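Local structure of glycoside hydrolase family 43 (Halothermothrix orenii, 4QQS) at residues L122-A127 / I139-D144; S156-Q161 / V175-P180. The protein has alpha-L-arabinofuranosidase activity and probably acts in xylan degradation, as a thermostable five-bladed beta-propeller glycoside hydrolase. All coordinates share one frame; numbering follows the deposited sequence.

Contact 1: residues L122-A127 / I139-D144; sequences LSFIDA and IYYVKD
I139 reaches A127 with the tip of its extended side chain, CD1 lying 3.9 Å from A127 CB. At Y140 the carbonyl takes part instead: A127 CA directs its hydrogen at Y140 O (3.3 Å), while the ring leads away to P197 and V199. Y141 holds CG in the crowded position between its backbone N and carbonyl carbon (chi1 58°), which sets its ring beside that of F124, CD1 to CD1 3.9 Å, with the planes at 69°. V142 makes both bonds of a hydrogen-bonded antiparallel pair: its N donates to I125 O (2.9 Å) nearly along the C=O axis, and I125 N returns the bond to V142 O (3.1 Å). Its beta-branched side chain, suited to an extended strand, lies alongside that of I125 and puts CG2 3.7 Å from D126 CB. K143 faces F124 in a non-hydrogen-bonded pair, its extended methylenes running alongside the ring, CG 3.9 Å from CE1. An alanine at F124 would remove the ring that Y141, K143 and the edge-to-face partner F118 share, and would probably loosen their packing. D144 N donates to S123 O (2.9 Å), and a water bridges their carbonyl oxygens. The whole is a beta hairpin of a propeller blade, carrying D126, whose OD2 accepts from G196 N and which lies beside E195, the predicted proton donor, consistent with a role in tuning and orienting that acid.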
loop_
_atom_site.group_PDB
_atom_site.type_symbol
_atom_site.label_atom_id
_atom_site.label_comp_id
_atom_site.label_asym_id
_atom_site.label_seq_id
_atom_site.Cartn_x
_atom_site.Cartn_y
_atom_site.Cartn_z
ATOM N N LEU A 122 -7.003 6.206 -18.890
ATOM C CA LEU A 122 -6.391 7.088 -17.899
ATOM C C LEU A 122 -5.425 6.273 -17.044
ATOM O O LEU A 122 -5.242 5.075 -17.268
ATOM C CB LEU A 122 -7.471 7.759 -17.040
ATOM C CG LEU A 122 -8.379 8.741 -17.778
ATOM C CD1 LEU A 122 -9.544 9.143 -16.896
ATOM C CD2 LEU A 122 -7.580 9.958 -18.219
ATOM N N SER A 123 -4.787 6.928 -16.081
ATOM C CA SER A 123 -3.804 6.277 -15.233
ATOM C C SER A 123 -4.364 5.917 -13.862
ATOM O O SER A 123 -4.944 6.759 -13.162
ATOM C CB SER A 123 -2.568 7.159 -15.083
ATOM O OG SER A 123 -1.779 7.116 -16.271
ATOM N N PHE A 124 -4.160 4.656 -13.482
ATOM C CA PHE A 124 -4.624 4.108 -12.217
ATOM C C PHE A 124 -3.492 3.333 -11.573
ATOM O O PHE A 124 -2.775 2.598 -12.255
ATOM C CB PHE A 124 -5.830 3.176 -12.433
ATOM C CG PHE A 124 -6.978 3.855 -13.089
ATOM C CD1 PHE A 124 -7.907 4.537 -12.331
ATOM C CD2 PHE A 124 -7.126 3.848 -14.465
ATOM C CE1 PHE A 124 -8.963 5.194 -12.936
ATOM C CE2 PHE A 124 -8.184 4.500 -15.072
ATOM C CZ PHE A 124 -9.103 5.166 -14.312
ATOM N N ILE A 125 -3.358 3.491 -10.256
ATOM C CA ILE A 125 -2.307 2.840 -9.488
ATOM C C ILE A 125 -2.812 2.471 -8.092
ATOM O O ILE A 125 -3.943 2.791 -7.714
ATOM C CB ILE A 125 -1.043 3.741 -9.339
ATOM C CG1 ILE A 125 -1.300 4.948 -8.425
ATOM C CG2 ILE A 125 -0.517 4.193 -10.707
ATOM C CD1 ILE A 125 -0.046 5.690 -8.033
ATOM N N ASP A 126 -1.968 1.786 -7.329
ATOM C CA ASP A 126 -2.189 1.591 -5.900
ATOM C C ASP A 126 -3.447 0.791 -5.578
ATOM O O ASP A 126 -4.101 1.020 -4.560
ATOM C CB ASP A 126 -2.196 2.915 -5.125
ATOM C CG ASP A 126 -0.814 3.495 -4.894
ATOM O OD1 ASP A 126 0.187 2.862 -5.262
ATOM O OD2 ASP A 126 -0.740 4.613 -4.336
ATOM N N ALA A 127 -3.750 -0.211 -6.396
ATOM C CA ALA A 127 -4.846 -1.107 -6.077
ATOM C C ALA A 127 -4.639 -1.809 -4.736
ATOM O O ALA A 127 -3.531 -2.214 -4.373
ATOM C CB ALA A 127 -5.023 -2.144 -7.157
ATOM N N ILE A 139 -12.256 -3.318 -4.235
ATOM C CA ILE A 139 -10.986 -2.773 -4.674
ATOM C C ILE A 139 -10.973 -1.268 -4.462
ATOM O O ILE A 139 -11.886 -0.560 -4.880
ATOM C CB ILE A 139 -10.658 -3.168 -6.141
ATOM C CG1 ILE A 139 -9.224 -2.751 -6.492
ATOM C CG2 ILE A 139 -11.667 -2.599 -7.128
ATOM C CD1 ILE A 139 -8.738 -3.300 -7.830
ATOM N N TYR A 140 -9.929 -0.809 -3.781
ATOM C CA TYR A 140 -9.643 0.608 -3.582
ATOM C C TYR A 140 -8.474 0.919 -4.496
ATOM O O TYR A 140 -7.536 0.151 -4.563
ATOM C CB TYR A 140 -9.266 0.863 -2.105
ATOM C CG TYR A 140 -10.403 0.576 -1.171
ATOM C CD1 TYR A 140 -10.661 -0.709 -0.722
ATOM C CD2 TYR A 140 -11.253 1.581 -0.764
ATOM C CE1 TYR A 140 -11.755 -0.981 0.084
ATOM C CE2 TYR A 140 -12.341 1.326 0.058
ATOM C CZ TYR A 140 -12.594 0.036 0.478
ATOM O OH TYR A 140 -13.669 -0.283 1.256
ATOM N N TYR A 141 -8.539 2.027 -5.221
ATOM C CA TYR A 141 -7.486 2.335 -6.173
ATOM C C TYR A 141 -7.414 3.832 -6.401
ATOM O O TYR A 141 -8.322 4.572 -6.049
ATOM C CB TYR A 141 -7.710 1.587 -7.491
ATOM C CG TYR A 141 -9.040 1.877 -8.151
ATOM C CD1 TYR A 141 -9.177 2.896 -9.068
ATOM C CD2 TYR A 141 -10.173 1.136 -7.844
ATOM C CE1 TYR A 141 -10.393 3.158 -9.677
ATOM C CE2 TYR A 141 -11.398 1.399 -8.443
ATOM C CZ TYR A 141 -11.500 2.406 -9.364
ATOM O OH TYR A 141 -12.700 2.710 -9.984
ATOM N N VAL A 142 -6.318 4.263 -7.007
ATOM C CA VAL A 142 -6.049 5.673 -7.212
ATOM C C VAL A 142 -6.216 6.043 -8.681
ATOM O O VAL A 142 -5.638 5.412 -9.565
ATOM C CB VAL A 142 -4.624 6.024 -6.762
ATOM C CG1 VAL A 142 -4.263 7.451 -7.119
ATOM C CG2 VAL A 142 -4.495 5.806 -5.250
ATOM N N LYS A 143 -7.018 7.081 -8.917
ATOM C CA LYS A 143 -7.077 7.778 -10.201
ATOM C C LYS A 143 -5.982 8.832 -10.135
ATOM O O LYS A 143 -6.093 9.808 -9.419
ATOM C CB LYS A 143 -8.469 8.387 -10.392
ATOM C CG LYS A 143 -8.750 8.944 -11.776
ATOM C CD LYS A 143 -10.185 9.495 -11.877
ATOM C CE LYS A 143 -10.570 9.791 -13.310
ATOM N NZ LYS A 143 -11.844 10.506 -13.452
ATOM N N ASP A 144 -4.872 8.532 -10.818
ATOM C CA ASP A 144 -3.609 9.210 -10.579
ATOM C C ASP A 144 -3.551 10.632 -11.128
ATOM O O ASP A 144 -4.015 10.920 -12.235
ATOM C CB ASP A 144 -2.482 8.377 -11.188
ATOM C CG ASP A 144 -1.105 8.917 -10.857
ATOM O OD1 ASP A 144 -0.677 8.785 -9.693
ATOM O OD2 ASP A 144 -0.459 9.459 -11.781
HETATM O O HOH W 1 -5.428 9.284 -14.130
#

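Contact 2: residues S156-Q161 / V175-P180; sequences SQIYVQ and VLAIQP
Segments 156-161 and 175-180 run antiparallel but strongly twisted, their strand axes at 129°. V160 and V175 form a hydrogen-bonded pair, V160 N to V175 O at 2.9 Å and V175 N to V160 O at 3.1 Å. Toward the other end the register slips by one residue in a classic beta bulge: A177 and I178 both face I158, whose carbonyl oxygen accepts from A177 N (2.8 Å) and from I178 N (3.2 Å). The extra residue fits because A177 takes a helix-like turn of the backbone (psi -65°), and its small methyl can sit close against the I158 carbonyl. I158 N completes the pair with a bond to I178 O of 2.9 Å.

The branched side chains of I158 and I178 lie side by side, pointing the same way and touching through their CD1 ends, as V160 and V175 do through CG1 and CB. Y159 and L176 make a different kind of contact. L176 CD1 stands over one face of the Y159 ring, 4.1 Å from its centroid and 17° off the normal, a CH-pi contact in which the leucine also covers CB of Q157. The amide at the end of the extended Q157 chain ties this side together: OE1 accepts from Y159 OH (2.8 Å) and also from N148, and NE2 donates to Q179 OE1 (2.9 Å), approaching from above that carbonyl's plane. A glutamine serves well here, since one group both accepts and donates.

Strand 153-162 thus pairs with 175-178 and also with strand 137-143, Q157 and Y159 bonding through their backbones to K143 and Y141. Strand 205-212 packs on I158, A177 and I178 through M208 and Y210, while strand 191-202 joins the S156 end and touches P180.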
loop_
_atom_site.group_PDB
_atom_site.type_symbol
_atom_site.label_atom_id
_atom_site.label_comp_id
_atom_site.label_asym_id
_atom_site.label_seq_id
_atom_site.Cartn_x
_atom_site.Cartn_y
_atom_site.Cartn_z
ATOM N N SER A 156 -4.579 13.199 -7.185
ATOM C CA SER A 156 -4.804 11.774 -7.004
ATOM C C SER A 156 -5.953 11.552 -6.038
ATOM O O SER A 156 -5.929 12.048 -4.909
ATOM C CB SER A 156 -3.545 11.070 -6.502
ATOM O OG SER A 156 -2.577 10.986 -7.535
ATOM N N GLN A 157 -6.971 10.839 -6.510
ATOM C CA GLN A 157 -8.174 10.510 -5.747
ATOM C C GLN A 157 -8.259 9.004 -5.537
ATOM O O GLN A 157 -7.854 8.241 -6.417
ATOM C CB GLN A 157 -9.421 10.919 -6.531
ATOM C CG GLN A 157 -9.505 12.363 -6.963
ATOM C CD GLN A 157 -10.713 12.557 -7.857
ATOM O OE1 GLN A 157 -10.806 11.933 -8.913
ATOM N NE2 GLN A 157 -11.673 13.360 -7.413
ATOM N N ILE A 158 -8.805 8.584 -4.395
ATOM C CA ILE A 158 -9.053 7.171 -4.146
ATOM C C ILE A 158 -10.514 6.840 -4.392
ATOM O O ILE A 158 -11.391 7.477 -3.810
ATOM C CB ILE A 158 -8.631 6.778 -2.721
ATOM C CG1 ILE A 158 -7.116 6.931 -2.562
ATOM C CG2 ILE A 158 -9.059 5.345 -2.390
ATOM C CD1 ILE A 158 -6.631 6.937 -1.115
ATOM N N TYR A 159 -10.734 5.860 -5.266
ATOM C CA TYR A 159 -12.038 5.314 -5.584
ATOM C C TYR A 159 -12.154 3.909 -5.016
ATOM O O TYR A 159 -11.161 3.247 -4.731
ATOM C CB TYR A 159 -12.244 5.278 -7.110
ATOM C CG TYR A 159 -12.480 6.635 -7.709
ATOM C CD1 TYR A 159 -11.416 7.481 -8.005
ATOM C CD2 TYR A 159 -13.765 7.091 -7.960
ATOM C CE1 TYR A 159 -11.609 8.737 -8.523
ATOM C CE2 TYR A 159 -13.974 8.361 -8.488
ATOM C CZ TYR A 159 -12.893 9.173 -8.764
ATOM O OH TYR A 159 -13.111 10.427 -9.282
ATOM N N VAL A 160 -13.394 3.453 -4.890
ATOM C CA VAL A 160 -13.687 2.089 -4.490
ATOM C C VAL A 160 -14.786 1.519 -5.366
ATOM O O VAL A 160 -15.728 2.215 -5.751
ATOM C CB VAL A 160 -14.081 1.996 -2.987
ATOM C CG1 VAL A 160 -15.270 2.890 -2.649
ATOM C CG2 VAL A 160 -14.349 0.554 -2.570
ATOM N N GLN A 161 -14.651 0.236 -5.684
ATOM C CA GLN A 161 -15.745 -0.545 -6.245
ATOM C C GLN A 161 -15.769 -1.926 -5.625
ATOM O O GLN A 161 -14.738 -2.521 -5.328
ATOM C CB GLN A 161 -15.612 -0.683 -7.769
ATOM C CG GLN A 161 -15.915 0.614 -8.491
ATOM C CD GLN A 161 -15.666 0.556 -9.972
ATOM O OE1 GLN A 161 -14.578 0.906 -10.446
ATOM N NE2 GLN A 161 -16.670 0.123 -10.723
ATOM N N VAL A 175 -16.962 4.675 -7.111
ATOM C CA VAL A 175 -17.407 5.523 -6.029
ATOM C C VAL A 175 -16.189 6.280 -5.491
ATOM O O VAL A 175 -15.218 5.660 -5.067
ATOM C CB VAL A 175 -18.056 4.692 -4.898
ATOM C CG1 VAL A 175 -18.533 5.600 -3.775
ATOM C CG2 VAL A 175 -19.206 3.872 -5.430
ATOM N N LEU A 176 -16.215 7.610 -5.525
ATOM C CA LEU A 176 -15.146 8.382 -4.911
ATOM C C LEU A 176 -15.149 8.123 -3.411
ATOM O O LEU A 176 -16.182 8.272 -2.763
ATOM C CB LEU A 176 -15.337 9.876 -5.202
ATOM C CG LEU A 176 -14.300 10.794 -4.573
ATOM C CD1 LEU A 176 -12.886 10.508 -5.080
ATOM C CD2 LEU A 176 -14.687 12.247 -4.827
ATOM N N ALA A 177 -14.004 7.716 -2.880
ATOM C CA ALA A 177 -13.859 7.490 -1.446
ATOM C C ALA A 177 -13.325 8.749 -0.779
ATOM O O ALA A 177 -14.040 9.385 -0.005
ATOM C CB ALA A 177 -12.974 6.292 -1.170
ATOM N N ILE A 178 -12.097 9.142 -1.118
ATOM C CA ILE A 178 -11.471 10.328 -0.548
ATOM C C ILE A 178 -10.598 11.007 -1.587
ATOM O O ILE A 178 -10.087 10.380 -2.513
ATOM C CB ILE A 178 -10.642 10.033 0.721
ATOM C CG1 ILE A 178 -9.534 9.021 0.451
ATOM C CG2 ILE A 178 -11.539 9.586 1.856
ATOM C CD1 ILE A 178 -8.553 8.860 1.617
ATOM N N GLN A 179 -10.423 12.309 -1.402
ATOM C CA GLN A 179 -9.480 13.093 -2.183
ATOM C C GLN A 179 -8.926 14.173 -1.267
ATOM O O GLN A 179 -9.534 14.494 -0.243
ATOM C CB GLN A 179 -10.145 13.720 -3.407
ATOM C CG GLN A 179 -11.179 14.763 -3.053
ATOM C CD GLN A 179 -11.877 15.324 -4.262
ATOM O OE1 GLN A 179 -11.337 15.324 -5.363
ATOM N NE2 GLN A 179 -13.098 15.792 -4.066
ATOM N N PRO A 180 -7.774 14.763 -1.618
ATOM C CA PRO A 180 -7.201 15.802 -0.764
ATOM C C PRO A 180 -8.227 16.849 -0.342
ATOM O O PRO A 180 -8.928 17.430 -1.181
ATOM C CB PRO A 180 -6.078 16.372 -1.637
ATOM C CG PRO A 180 -5.599 15.150 -2.376
ATOM C CD PRO A 180 -6.853 14.385 -2.708
#

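Contacts 1 and 2 lie in one sheet, since strand 137-143 of the first is the neighbour of strand 153-162 of the second. The seam between them is joined by backbone pairing of I139 with Q161, by a probable hydrogen bond from Y141 OH to Q161 OE1, and by V160 packing on Y140. Contact 1 is the buried one, close to the predicted catalytic residues, and its ladder is short, ending where D126 takes a left-handed backbone conformation. Contact 2 lies farther from the centre of the chain and is only partly buried, with L176 exposed; there a bulge interrupts the pairing, and a polar chain of tyrosine and glutamines joins the apolar contacts.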